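Local coordinates for nisin leader peptide-processing serine protease NisP (Lactococcus lactis subsp. lactis, PDB 4MZD), which probably cleaves the leader peptide from the nisin precursor as a subtilisin-like serine endopeptidase, the chain here holding the subtilase domain of a cell-wall-anchored protein, at residues A[99-104]-A[143-148]; A[105-110]-A[344-349]; A[148-153]-A[339-344]; A[119-124]-A[173-178]. All coordinates share one frame; numbering follows the deposited sequence.

Contact 1: A[99-104]-A[143-148]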
loop_
_atom_site.group_PDB
_atom_site.type_symbol
_atom_site.label_atom_id
_atom_site.label_comp_id
_atom_site.label_asym_id
_atom_site.label_seq_id
_atom_site.Cartn_x
_atom_site.Cartn_y
_atom_site.Cartn_z
ATOM N N ILE A 99 -0.214 -4.682 -6.552
ATOM C CA ILE A 99 0.718 -5.764 -6.262
ATOM C C ILE A 99 0.448 -6.204 -4.826
ATOM O O ILE A 99 0.807 -5.517 -3.870
ATOM C CB ILE A 99 2.165 -5.284 -6.447
ATOM C CG1 ILE A 99 2.386 -4.874 -7.911
ATOM C CG2 ILE A 99 3.142 -6.366 -6.025
ATOM C CD1 ILE A 99 3.789 -4.353 -8.227
ATOM N N ASP A 100 -0.242 -7.331 -4.678
ATOM C CA ASP A 100 -0.797 -7.692 -3.382
ATOM C C ASP A 100 -1.209 -9.163 -3.399
ATOM O O ASP A 100 -0.644 -9.953 -4.158
ATOM C CB ASP A 100 -1.956 -6.746 -3.019
ATOM C CG ASP A 100 -2.075 -6.514 -1.527
ATOM O OD1 ASP A 100 -2.443 -7.474 -0.823
ATOM O OD2 ASP A 100 -1.823 -5.377 -1.070
ATOM N N SER A 101 -2.191 -9.540 -2.587
ATOM C CA SER A 101 -2.541 -10.957 -2.481
ATOM C C SER A 101 -3.551 -11.445 -3.521
ATOM O O SER A 101 -4.079 -12.546 -3.383
ATOM C CB SER A 101 -3.035 -11.302 -1.071
ATOM O OG SER A 101 -4.302 -10.731 -0.806
ATOM N N GLY A 102 -3.803 -10.651 -4.560
ATOM C CA GLY A 102 -4.804 -10.998 -5.550
ATOM C C GLY A 102 -6.100 -10.262 -5.287
ATOM O O GLY A 102 -6.130 -9.284 -4.540
ATOM N N ILE A 103 -7.186 -10.716 -5.900
ATOM C CA ILE A 103 -8.465 -10.057 -5.691
ATOM C C ILE A 103 -9.588 -11.069 -5.808
ATOM O O ILE A 103 -9.436 -12.101 -6.461
ATOM C CB ILE A 103 -8.674 -8.908 -6.718
ATOM C CG1 ILE A 103 -9.692 -7.868 -6.220
ATOM C CG2 ILE A 103 -9.063 -9.463 -8.092
ATOM C CD1 ILE A 103 -9.764 -6.625 -7.087
ATOM N N MET A 104 -10.703 -10.768 -5.152
ATOM C CA MET A 104 -11.954 -11.475 -5.372
ATOM C C MET A 104 -12.693 -10.732 -6.479
ATOM O O MET A 104 -13.361 -9.721 -6.222
ATOM C CB MET A 104 -12.787 -11.487 -4.093
ATOM C CG MET A 104 -14.051 -12.324 -4.213
ATOM S SD MET A 104 -15.382 -11.855 -3.047
ATOM C CE MET A 104 -16.461 -13.328 -3.108
ATOM N N ASP A 143 -7.769 -14.178 -4.488
ATOM C CA ASP A 143 -7.290 -13.707 -3.195
ATOM C C ASP A 143 -7.646 -14.718 -2.111
ATOM O O ASP A 143 -8.816 -14.851 -1.733
ATOM C CB ASP A 143 -7.931 -12.353 -2.898
ATOM C CG ASP A 143 -7.476 -11.750 -1.591
ATOM O OD1 ASP A 143 -6.524 -12.272 -0.965
ATOM O OD2 ASP A 143 -8.075 -10.730 -1.197
ATOM N N LYS A 144 -6.633 -15.423 -1.612
ATOM C CA LYS A 144 -6.824 -16.418 -0.558
ATOM C C LYS A 144 -6.786 -15.798 0.843
ATOM O O LYS A 144 -7.145 -16.447 1.823
ATOM C CB LYS A 144 -5.735 -17.496 -0.645
ATOM C CG LYS A 144 -5.693 -18.300 -1.938
ATOM C CD LYS A 144 -4.596 -19.365 -1.848
ATOM C CE LYS A 144 -4.602 -20.333 -3.030
ATOM N NZ LYS A 144 -3.748 -19.887 -4.173
ATOM N N MET A 145 -6.323 -14.557 0.936
ATOM C CA MET A 145 -6.059 -13.904 2.216
ATOM C C MET A 145 -7.153 -12.920 2.614
ATOM O O MET A 145 -7.655 -12.947 3.740
ATOM C CB MET A 145 -4.716 -13.165 2.158
ATOM C CG MET A 145 -3.488 -14.065 2.141
ATOM S SD MET A 145 -1.890 -13.182 2.125
ATOM C CE MET A 145 -2.334 -11.695 2.991
ATOM N N GLY A 146 -7.496 -12.037 1.681
ATOM C CA GLY A 146 -8.417 -10.945 1.935
ATOM C C GLY A 146 -7.747 -9.604 1.714
ATOM O O GLY A 146 -8.384 -8.638 1.297
ATOM N N HIS A 147 -6.443 -9.550 1.980
ATOM C CA HIS A 147 -5.719 -8.293 1.989
ATOM C C HIS A 147 -5.820 -7.551 0.654
ATOM O O HIS A 147 -6.092 -6.351 0.616
ATOM C CB HIS A 147 -4.258 -8.550 2.356
ATOM C CG HIS A 147 -3.494 -7.305 2.648
ATOM N ND1 HIS A 147 -2.735 -6.660 1.698
ATOM C CD2 HIS A 147 -3.381 -6.574 3.781
ATOM C CE1 HIS A 147 -2.177 -5.591 2.235
ATOM N NE2 HIS A 147 -2.559 -5.513 3.497
ATOM N N GLY A 148 -5.600 -8.262 -0.448
ATOM C CA GLY A 148 -5.627 -7.631 -1.755
ATOM C C GLY A 148 -6.989 -7.064 -2.109
ATOM O O GLY A 148 -7.097 -6.025 -2.767
HETATM O O HOH W 1 -3.939 -14.900 -1.945
HETATM O O HOH W 2 -5.686 -6.667 -5.273
#

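Contact 2: A[105-110]-A[344-349]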
loop_
_atom_site.group_PDB
_atom_site.type_symbol
_atom_site.label_atom_id
_atom_site.label_comp_id
_atom_site.label_asym_id
_atom_site.label_seq_id
_atom_site.Cartn_x
_atom_site.Cartn_y
_atom_site.Cartn_z
ATOM N N GLU A 105 -12.557 -11.216 -7.713
ATOM C CA GLU A 105 -13.063 -10.476 -8.869
ATOM C C GLU A 105 -14.572 -10.291 -8.833
ATOM O O GLU A 105 -15.100 -9.325 -9.389
ATOM C CB GLU A 105 -12.662 -11.151 -10.186
ATOM C CG GLU A 105 -11.188 -11.034 -10.543
ATOM C CD GLU A 105 -10.909 -11.528 -11.946
ATOM O OE1 GLU A 105 -11.066 -12.741 -12.179
ATOM O OE2 GLU A 105 -10.551 -10.709 -12.820
ATOM N N GLU A 106 -15.267 -11.223 -8.191
ATOM C CA GLU A 106 -16.716 -11.197 -8.182
ATOM C C GLU A 106 -17.292 -10.328 -7.061
ATOM O O GLU A 106 -18.505 -10.262 -6.906
ATOM C CB GLU A 106 -17.275 -12.625 -8.129
ATOM C CG GLU A 106 -17.061 -13.350 -6.812
ATOM C CD GLU A 106 -15.790 -14.192 -6.762
ATOM O OE1 GLU A 106 -15.814 -15.225 -6.059
ATOM O OE2 GLU A 106 -14.769 -13.829 -7.399
ATOM N N HIS A 107 -16.454 -9.645 -6.288
ATOM C CA HIS A 107 -17.003 -8.758 -5.275
ATOM C C HIS A 107 -17.898 -7.718 -5.952
ATOM O O HIS A 107 -17.460 -7.051 -6.883
ATOM C CB HIS A 107 -15.910 -8.052 -4.484
ATOM C CG HIS A 107 -16.430 -7.412 -3.241
ATOM N ND1 HIS A 107 -17.307 -6.349 -3.271
ATOM C CD2 HIS A 107 -16.272 -7.743 -1.936
ATOM C CE1 HIS A 107 -17.640 -6.031 -2.030
ATOM N NE2 HIS A 107 -17.024 -6.861 -1.203
ATOM N N PRO A 108 -19.155 -7.567 -5.493
ATOM C CA PRO A 108 -20.064 -6.668 -6.215
ATOM C C PRO A 108 -19.594 -5.215 -6.324
ATOM O O PRO A 108 -19.973 -4.555 -7.294
ATOM C CB PRO A 108 -21.377 -6.766 -5.415
ATOM C CG PRO A 108 -20.978 -7.302 -4.084
ATOM C CD PRO A 108 -19.832 -8.233 -4.367
ATOM N N ASP A 109 -18.805 -4.719 -5.372
ATOM C CA ASP A 109 -18.364 -3.335 -5.458
ATOM C C ASP A 109 -17.148 -3.166 -6.364
ATOM O O ASP A 109 -16.788 -2.036 -6.706
ATOM C CB ASP A 109 -18.004 -2.784 -4.080
ATOM C CG ASP A 109 -19.200 -2.631 -3.159
ATOM O OD1 ASP A 109 -20.358 -2.581 -3.633
ATOM O OD2 ASP A 109 -18.949 -2.528 -1.936
ATOM N N LEU A 110 -16.512 -4.282 -6.730
ATOM C CA LEU A 110 -15.234 -4.261 -7.449
ATOM C C LEU A 110 -15.276 -4.794 -8.874
ATOM O O LEU A 110 -14.446 -4.424 -9.689
ATOM C CB LEU A 110 -14.182 -5.088 -6.700
ATOM C CG LEU A 110 -13.954 -4.758 -5.224
ATOM C CD1 LEU A 110 -12.909 -5.684 -4.612
ATOM C CD2 LEU A 110 -13.562 -3.300 -5.053
ATOM N N GLY A 344 -16.880 -11.569 -0.151
ATOM C CA GLY A 344 -17.923 -10.938 -0.938
ATOM C C GLY A 344 -18.596 -9.805 -0.186
ATOM O O GLY A 344 -19.460 -9.121 -0.735
ATOM N N TRP A 345 -18.180 -9.590 1.062
ATOM C CA TRP A 345 -18.787 -8.571 1.909
ATOM C C TRP A 345 -17.703 -7.614 2.424
ATOM O O TRP A 345 -16.880 -7.162 1.628
ATOM C CB TRP A 345 -19.622 -9.229 3.013
ATOM C CG TRP A 345 -20.638 -10.185 2.419
ATOM C CD1 TRP A 345 -20.599 -11.553 2.434
ATOM C CD2 TRP A 345 -21.813 -9.830 1.681
ATOM N NE1 TRP A 345 -21.689 -12.065 1.771
ATOM C CE2 TRP A 345 -22.448 -11.028 1.298
ATOM C CE3 TRP A 345 -22.393 -8.614 1.315
ATOM C CZ2 TRP A 345 -23.636 -11.044 0.570
ATOM C CZ3 TRP A 345 -23.570 -8.632 0.591
ATOM C CH2 TRP A 345 -24.176 -9.838 0.224
ATOM N N TYR A 346 -17.686 -7.325 3.725
ATOM C CA TYR A 346 -16.875 -6.232 4.267
ATOM C C TYR A 346 -16.202 -6.630 5.562
ATOM O O TYR A 346 -16.606 -7.587 6.217
ATOM C CB TYR A 346 -17.742 -4.977 4.468
ATOM C CG TYR A 346 -18.470 -4.668 3.192
ATOM C CD1 TYR A 346 -17.873 -3.897 2.210
ATOM C CD2 TYR A 346 -19.717 -5.222 2.924
ATOM C CE1 TYR A 346 -18.501 -3.656 1.008
ATOM C CE2 TYR A 346 -20.351 -4.993 1.720
ATOM C CZ TYR A 346 -19.735 -4.216 0.758
ATOM O OH TYR A 346 -20.360 -3.996 -0.449
ATOM N N GLN A 347 -15.180 -5.871 5.935
ATOM C CA GLN A 347 -14.467 -6.102 7.176
ATOM C C GLN A 347 -13.822 -4.805 7.631
ATOM O O GLN A 347 -13.443 -3.972 6.808
ATOM C CB GLN A 347 -13.385 -7.159 6.944
ATOM C CG GLN A 347 -12.543 -7.501 8.148
ATOM C CD GLN A 347 -11.685 -8.721 7.907
ATOM O OE1 GLN A 347 -12.068 -9.625 7.163
ATOM N NE2 GLN A 347 -10.516 -8.753 8.530
ATOM N N TYR A 348 -13.685 -4.651 8.944
ATOM C CA TYR A 348 -12.869 -3.592 9.525
ATOM C C TYR A 348 -11.410 -4.001 9.560
ATOM O O TYR A 348 -11.078 -5.095 10.022
ATOM C CB TYR A 348 -13.355 -3.256 10.938
ATOM C CG TYR A 348 -14.563 -2.353 10.912
ATOM C CD1 TYR A 348 -14.402 -0.977 10.798
ATOM C CD2 TYR A 348 -15.861 -2.865 10.959
ATOM C CE1 TYR A 348 -15.485 -0.128 10.743
ATOM C CE2 TYR A 348 -16.960 -2.014 10.913
ATOM C CZ TYR A 348 -16.765 -0.650 10.799
ATOM O OH TYR A 348 -17.866 0.181 10.732
ATOM N N VAL A 349 -10.550 -3.105 9.084
ATOM C CA VAL A 349 -9.118 -3.356 8.967
ATOM C C VAL A 349 -8.338 -2.134 9.449
ATOM O O VAL A 349 -8.907 -1.069 9.691
ATOM C CB VAL A 349 -8.731 -3.652 7.494
ATOM C CG1 VAL A 349 -9.476 -4.877 6.981
ATOM C CG2 VAL A 349 -9.001 -2.440 6.611
#

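Contact 3: A[148-153]-A[339-344]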
loop_
_atom_site.group_PDB
_atom_site.type_symbol
_atom_site.label_atom_id
_atom_site.label_comp_id
_atom_site.label_asym_id
_atom_site.label_seq_id
_atom_site.Cartn_x
_atom_site.Cartn_y
_atom_site.Cartn_z
ATOM N N GLY A 148 -5.600 -8.262 -0.448
ATOM C CA GLY A 148 -5.627 -7.631 -1.755
ATOM C C GLY A 148 -6.989 -7.064 -2.109
ATOM O O GLY A 148 -7.097 -6.025 -2.767
ATOM N N THR A 149 -8.039 -7.763 -1.700
ATOM C CA THR A 149 -9.399 -7.298 -1.936
ATOM C C THR A 149 -9.699 -6.063 -1.083
ATOM O O THR A 149 -10.374 -5.120 -1.534
ATOM C CB THR A 149 -10.407 -8.436 -1.668
ATOM O OG1 THR A 149 -10.102 -9.540 -2.529
ATOM C CG2 THR A 149 -11.843 -7.997 -1.915
ATOM N N GLU A 150 -9.173 -6.059 0.141
ATOM C CA GLU A 150 -9.333 -4.945 1.070
ATOM C C GLU A 150 -8.628 -3.689 0.539
ATOM O O GLU A 150 -9.181 -2.580 0.597
ATOM C CB GLU A 150 -8.818 -5.364 2.453
ATOM C CG GLU A 150 -9.687 -6.445 3.089
ATOM C CD GLU A 150 -8.982 -7.314 4.108
ATOM O OE1 GLU A 150 -7.827 -7.025 4.478
ATOM O OE2 GLU A 150 -9.610 -8.309 4.541
ATOM N N VAL A 151 -7.424 -3.875 0.007
ATOM C CA VAL A 151 -6.675 -2.794 -0.614
ATOM C C VAL A 151 -7.399 -2.293 -1.874
ATOM O O VAL A 151 -7.551 -1.084 -2.072
ATOM C CB VAL A 151 -5.247 -3.270 -0.956
ATOM C CG1 VAL A 151 -4.531 -2.288 -1.870
ATOM C CG2 VAL A 151 -4.455 -3.492 0.324
ATOM N N ALA A 152 -7.861 -3.219 -2.715
ATOM C CA ALA A 152 -8.539 -2.823 -3.949
ATOM C C ALA A 152 -9.757 -1.950 -3.678
ATOM O O ALA A 152 -9.991 -0.978 -4.400
ATOM C CB ALA A 152 -8.934 -4.038 -4.760
ATOM N N GLY A 153 -10.530 -2.284 -2.649
ATOM C CA GLY A 153 -11.708 -1.499 -2.337
ATOM C C GLY A 153 -11.371 -0.046 -2.041
ATOM O O GLY A 153 -12.123 0.863 -2.418
ATOM N N THR A 339 -13.891 -1.864 4.721
ATOM C CA THR A 339 -13.522 -2.079 3.333
ATOM C C THR A 339 -14.040 -3.423 2.810
ATOM O O THR A 339 -14.561 -4.254 3.567
ATOM C CB THR A 339 -12.009 -1.930 3.134
ATOM O OG1 THR A 339 -11.728 -1.765 1.739
ATOM C CG2 THR A 339 -11.269 -3.125 3.693
ATOM N N THR A 340 -13.927 -3.605 1.499
ATOM C CA THR A 340 -14.315 -4.841 0.831
ATOM C C THR A 340 -13.385 -5.986 1.204
ATOM O O THR A 340 -12.187 -5.777 1.344
ATOM C CB THR A 340 -14.235 -4.652 -0.693
ATOM O OG1 THR A 340 -12.969 -4.085 -1.032
ATOM C CG2 THR A 340 -15.306 -3.690 -1.180
ATOM N N THR A 341 -13.909 -7.198 1.345
ATOM C CA THR A 341 -13.021 -8.333 1.572
ATOM C C THR A 341 -13.452 -9.577 0.781
ATOM O O THR A 341 -14.478 -9.565 0.088
ATOM C CB THR A 341 -12.796 -8.600 3.075
ATOM O OG1 THR A 341 -11.692 -9.498 3.246
ATOM C CG2 THR A 341 -14.049 -9.157 3.717
ATOM N N ASN A 342 -12.650 -10.637 0.864
ATOM C CA ASN A 342 -12.791 -11.782 -0.036
ATOM C C ASN A 342 -13.896 -12.766 0.348
ATOM O O ASN A 342 -13.985 -13.860 -0.212
ATOM C CB ASN A 342 -11.453 -12.501 -0.230
ATOM C CG ASN A 342 -11.021 -13.244 1.001
ATOM O OD1 ASN A 342 -11.524 -12.990 2.088
ATOM N ND2 ASN A 342 -10.085 -14.169 0.844
ATOM N N THR A 343 -14.756 -12.354 1.271
ATOM C CA THR A 343 -15.990 -13.070 1.551
ATOM C C THR A 343 -17.106 -12.646 0.596
ATOM O O THR A 343 -18.167 -13.261 0.568
ATOM C CB THR A 343 -16.486 -12.718 2.952
ATOM O OG1 THR A 343 -16.636 -11.295 3.037
ATOM C CG2 THR A 343 -15.509 -13.204 4.022
ATOM N N GLY A 344 -16.880 -11.569 -0.151
ATOM C CA GLY A 344 -17.923 -10.938 -0.938
ATOM C C GLY A 344 -18.596 -9.805 -0.186
ATOM O O GLY A 344 -19.460 -9.121 -0.735
#

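Contact 4: A[119-124]-A[173-178]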
loop_
_atom_site.group_PDB
_atom_site.type_symbol
_atom_site.label_atom_id
_atom_site.label_comp_id
_atom_site.label_asym_id
_atom_site.label_seq_id
_atom_site.Cartn_x
_atom_site.Cartn_y
_atom_site.Cartn_z
ATOM N N LYS A 119 -1.455 -10.964 -13.462
ATOM C CA LYS A 119 -0.470 -12.026 -13.427
ATOM C C LYS A 119 -0.291 -12.513 -12.005
ATOM O O LYS A 119 -0.276 -11.727 -11.062
ATOM C CB LYS A 119 0.877 -11.539 -13.957
ATOM C CG LYS A 119 1.832 -12.668 -14.309
ATOM C CD LYS A 119 1.428 -13.355 -15.610
ATOM C CE LYS A 119 1.501 -12.411 -16.800
ATOM N NZ LYS A 119 1.115 -13.086 -18.079
ATOM N N ASN A 120 -0.141 -13.824 -11.874
ATOM C CA ASN A 120 0.281 -14.445 -10.627
ATOM C C ASN A 120 1.792 -14.642 -10.643
ATOM O O ASN A 120 2.317 -15.337 -11.520
ATOM C CB ASN A 120 -0.416 -15.787 -10.464
ATOM C CG ASN A 120 0.037 -16.524 -9.229
ATOM O OD1 ASN A 120 0.418 -15.913 -8.227
ATOM N ND2 ASN A 120 -0.006 -17.850 -9.286
ATOM N N LEU A 121 2.477 -14.017 -9.685
ATOM C CA LEU A 121 3.931 -14.127 -9.565
ATOM C C LEU A 121 4.343 -15.089 -8.451
ATOM O O LEU A 121 5.532 -15.289 -8.214
ATOM C CB LEU A 121 4.575 -12.753 -9.320
ATOM C CG LEU A 121 4.468 -11.666 -10.397
ATOM C CD1 LEU A 121 4.876 -12.208 -11.755
ATOM C CD2 LEU A 121 3.071 -11.032 -10.465
ATOM N N VAL A 122 3.377 -15.681 -7.757
ATOM C CA VAL A 122 3.697 -16.618 -6.684
ATOM C C VAL A 122 4.108 -17.955 -7.305
ATOM O O VAL A 122 3.337 -18.556 -8.047
ATOM C CB VAL A 122 2.502 -16.831 -5.735
ATOM C CG1 VAL A 122 2.865 -17.836 -4.651
ATOM C CG2 VAL A 122 2.055 -15.508 -5.128
ATOM N N PRO A 123 5.336 -18.422 -7.025
ATOM C CA PRO A 123 5.780 -19.668 -7.655
ATOM C C PRO A 123 5.078 -20.875 -7.067
ATOM O O PRO A 123 4.467 -20.789 -6.005
ATOM C CB PRO A 123 7.269 -19.720 -7.308
ATOM C CG PRO A 123 7.365 -18.977 -6.022
ATOM C CD PRO A 123 6.368 -17.851 -6.143
ATOM N N LYS A 124 5.187 -22.007 -7.753
ATOM C CA LYS A 124 4.698 -23.260 -7.208
ATOM C C LYS A 124 5.310 -23.488 -5.827
ATOM O O LYS A 124 6.515 -23.306 -5.629
ATOM C CB LYS A 124 5.055 -24.418 -8.136
ATOM C CG LYS A 124 4.482 -25.749 -7.691
ATOM C CD LYS A 124 4.778 -26.841 -8.695
ATOM C CE LYS A 124 4.122 -28.147 -8.284
ATOM N NZ LYS A 124 4.451 -29.240 -9.234
ATOM N N TYR A 173 -1.856 -8.057 -9.688
ATOM C CA TYR A 173 -0.580 -8.769 -9.706
ATOM C C TYR A 173 -0.403 -9.446 -8.356
ATOM O O TYR A 173 -0.203 -8.783 -7.338
ATOM C CB TYR A 173 0.568 -7.801 -10.052
ATOM C CG TYR A 173 0.261 -7.138 -11.368
ATOM C CD1 TYR A 173 0.524 -7.786 -12.568
ATOM C CD2 TYR A 173 -0.391 -5.914 -11.419
ATOM C CE1 TYR A 173 0.168 -7.220 -13.779
ATOM C CE2 TYR A 173 -0.750 -5.339 -12.630
ATOM C CZ TYR A 173 -0.464 -5.993 -13.803
ATOM O OH TYR A 173 -0.831 -5.421 -14.999
ATOM N N ARG A 174 -0.527 -10.771 -8.341
ATOM C CA ARG A 174 -0.537 -11.505 -7.085
ATOM C C ARG A 174 0.866 -11.928 -6.675
ATOM O O ARG A 174 1.559 -12.623 -7.425
ATOM C CB ARG A 174 -1.450 -12.729 -7.176
ATOM C CG ARG A 174 -1.596 -13.455 -5.848
ATOM C CD ARG A 174 -2.763 -14.421 -5.787
ATOM N NE ARG A 174 -2.539 -15.665 -6.513
ATOM C CZ ARG A 174 -1.974 -16.761 -6.006
ATOM N NH1 ARG A 174 -1.857 -17.842 -6.765
ATOM N NH2 ARG A 174 -1.547 -16.794 -4.755
ATOM N N VAL A 175 1.265 -11.509 -5.473
ATOM C CA VAL A 175 2.575 -11.843 -4.922
ATOM C C VAL A 175 2.490 -12.496 -3.542
ATOM O O VAL A 175 3.515 -12.741 -2.911
ATOM C CB VAL A 175 3.530 -10.624 -4.876
ATOM C CG1 VAL A 175 3.777 -10.083 -6.278
ATOM C CG2 VAL A 175 2.998 -9.542 -3.945
ATOM N N PHE A 176 1.280 -12.783 -3.073
ATOM C CA PHE A 176 1.099 -13.546 -1.842
ATOM C C PHE A 176 0.165 -14.708 -2.104
ATOM O O PHE A 176 -0.797 -14.585 -2.871
ATOM C CB PHE A 176 0.456 -12.716 -0.727
ATOM C CG PHE A 176 1.330 -11.622 -0.186
ATOM C CD1 PHE A 176 2.163 -11.846 0.903
ATOM C CD2 PHE A 176 1.308 -10.362 -0.758
ATOM C CE1 PHE A 176 2.953 -10.833 1.410
ATOM C CE2 PHE A 176 2.106 -9.349 -0.271
ATOM C CZ PHE A 176 2.926 -9.583 0.821
ATOM N N GLY A 177 0.447 -15.818 -1.428
ATOM C CA GLY A 177 -0.484 -16.920 -1.302
ATOM C C GLY A 177 -1.278 -16.699 -0.032
ATOM O O GLY A 177 -2.242 -15.941 -0.016
ATOM N N GLU A 178 -0.852 -17.334 1.055
ATOM C CA GLU A 178 -1.519 -17.141 2.335
ATOM C C GLU A 178 -0.616 -16.575 3.421
ATOM O O GLU A 178 -1.081 -16.314 4.533
ATOM C CB GLU A 178 -2.164 -18.440 2.807
ATOM C CG GLU A 178 -3.316 -18.870 1.943
ATOM C CD GLU A 178 -3.955 -20.128 2.457
ATOM O OE1 GLU A 178 -3.284 -21.183 2.442
ATOM O OE2 GLU A 178 -5.120 -20.063 2.897
#

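Contact 1: A[99-104]-A[143-148]
Asp100 and His147 meet here as two members of the predicted Asp-His-Ser charge relay system of this subtilase. Asp100 ends the strand 95-100, and His147 opens the helix 147-156. His147 ND1 donates to Asp100 OD1 over 2.7 Å, and the bond is practically straight at 179°. It lies in the plane of the imidazole ring and uses the syn lone pair of OD1. The carboxylate and the ring are nearly coplanar, 20° apart. The backbone N of Ser101 takes the anti lone pair of the same oxygen, so two donors hold the carboxylate in position. With CG of His147 anti to its backbone N (chi1 -169°), the ring reaches across to the aspartate. On its other side, His147 NE2 is hydrogen-bonded to Ser353 OG and also to the carboxy-terminal Arg488 OXT.

Ser101 ties its loop to the turn and first residues of the helix. Its OG donates to Asp143 OD1 at 2.7 Å and accepts from Gly148 N at 2.8 Å. Met145 N closes an Asx turn on Asp143 OD1, and Gly146 N, one residue further on, extends it to an Asx motif. All three donors meet this oxygen from out of the carboxylate plane. Gly148 CA lies 3.3 Å from Gly102 O in a CA-H...O contact. Waters lie within hydrogen-bonding distance of Ser101 O and Lys144 N, and of Gly102 O and Gly148 O. The arrangement of strand-end aspartate and helix-start histidine is that of the subtilisin-type catalytic triad.

Contact 2: A[105-110]-A[344-349]
The imidazole of His107 has Gly344 O over one face, 3.3 Å above the ring plane and offset toward the rim. At its edge, in plane, lie Trp345 O, Asp109 N and CZ of Tyr346. His107 turns its own edge toward the face of the Tyr346 ring. The pair is an offset edge-to-face stack, with centroids 5.4 Å apart and planes at 79°. At the edge of the Tyr346 ring, in plane, sits Asp109 OD2.

Both ring nitrogens of His107 are engaged. His107 NE2 donates to Trp345 O over 2.9 Å at 165°, and His107 ND1 accepts from Asp109 N over 3.1 Å. The imidazole is thereby fixed in rotation, and the pattern is consistent with a neutral ring protonated on NE2. Tyr346 OH gives a short bond of 2.5 Å to Asp109 OD2, meeting it from above the carboxylate plane. The CD of Pro108 rests 3.8 Å from Gly344 O.

Asn160 binds both Asp109 OD1, through its backbone N, and Tyr346 OH, through ND2. The contact thus joins the loop after strand 95-100 to the start of strand 346-349. Strand 337-340 pairs antiparallel with 346-349, and its Thr340 touches both His107 and Asp109. On the loop side, Leu110 packs on helix 147-156.

Contact 3: A[148-153]-A[339-344]
Glu150 and Thr341 lie side by side and point the same way, where the helix that begins with the predicted charge-relay histidine of this subtilisin-like fold, His147, packs on the end of strand 337-340. Thr341 OG1 donates to Glu150 OE2 over 2.7 Å, on the anti side of the carboxylate and 18° out of its plane. The glutamate chain is extended beyond CG, which carries the carboxylate to the hydroxyl of Thr341. Glu150 CB meets the methyl CG2 of Thr339 at 3.5 Å.

Thr339 and Thr340 both turn their hydroxyls onto carbonyls of the helix. OG1 of Thr339 is anti to its backbone N (chi1 -164°) and donates to Glu150 O over 2.9 Å, in the carbonyl plane and on a lone pair. A second bond, to Gln154 NE2, also holds this hydroxyl. Thr149 crosses Asn342 at about a right angle, and the methyl CG2 of Thr149 lies 3.5 Å from Thr341 C. Thr149 OG1 is hydrogen-bonded to Asp143 OD2 and Met104 N.

Gly153 CA comes within 3.2 Å of Thr340 OG1. Thr340 OG1 donates to Thr149 O over 2.8 Å from above the carbonyl plane. The helical bond from Gly153 N reaches the same oxygen from the opposite face of that plane.

Contact 4: A[119-124]-A[173-178]
Asn120 and Arg174 each hold CG anti to the backbone N (chi1 177° and -175°), which runs the two side chains side by side. Their pairing in register puts both on one face of the sheet. A bend at chi3 of the arginine brings its guanidinium beside the amide. The two planes are 19° apart. Asn120 OD1 lies over one face of the guanidinium, 3.1 Å above its plane and offset toward the rim, without a hydrogen bond between them. Instead OD1 accepts from Val122 N in an Asx turn, while ND2 binds Asn137 O. Val122 CG2 packs 3.8 Å from Arg174 NH2 and 3.4 Å from Val175 C.

Strands 117-120 and 169-174 pair in parallel. Arg174 N donates to Lys119 O at 2.9 Å, and Leu121 N to Arg174 O at 2.8 Å. On the other face, Leu121 CD2 meets Tyr173 CB at 4.1 Å, and Lys119 CB lies by the tyrosine ring.

The guanidinium has several polar partners: NH2 donates to Phe176 O, NE to Asp140 O, and NH1 forms a salt bridge with Glu134. These bonds probably balance its buried charge and tie the loop after the strand to the segment holding Glu134 and Asp140.

All four contacts lie in the subtilase domain. Contacts 1 and 3 share Gly148 and helix 147-156, their centres about 8 Å apart. Contacts 2 and 3 share Gly344 and the hairpin of strands 337-340 and 346-349, with centres about 4 Å apart. Contact 4 lies in the main sheet, where its strand 169-174 pairs with strand 95-100 of contact 1. Its centre is about 20 Å from that of contact 2. Along the chain, contact 1 closes before contact 3 opens. The segments of contact 4 alternate with those of contacts 1 and 3, and contact 3 nests within the loop closed by contact 2. Contact 1 holds the predicted catalytic Asp100 and His147, and contact 3 packs beside His147 through Glu150.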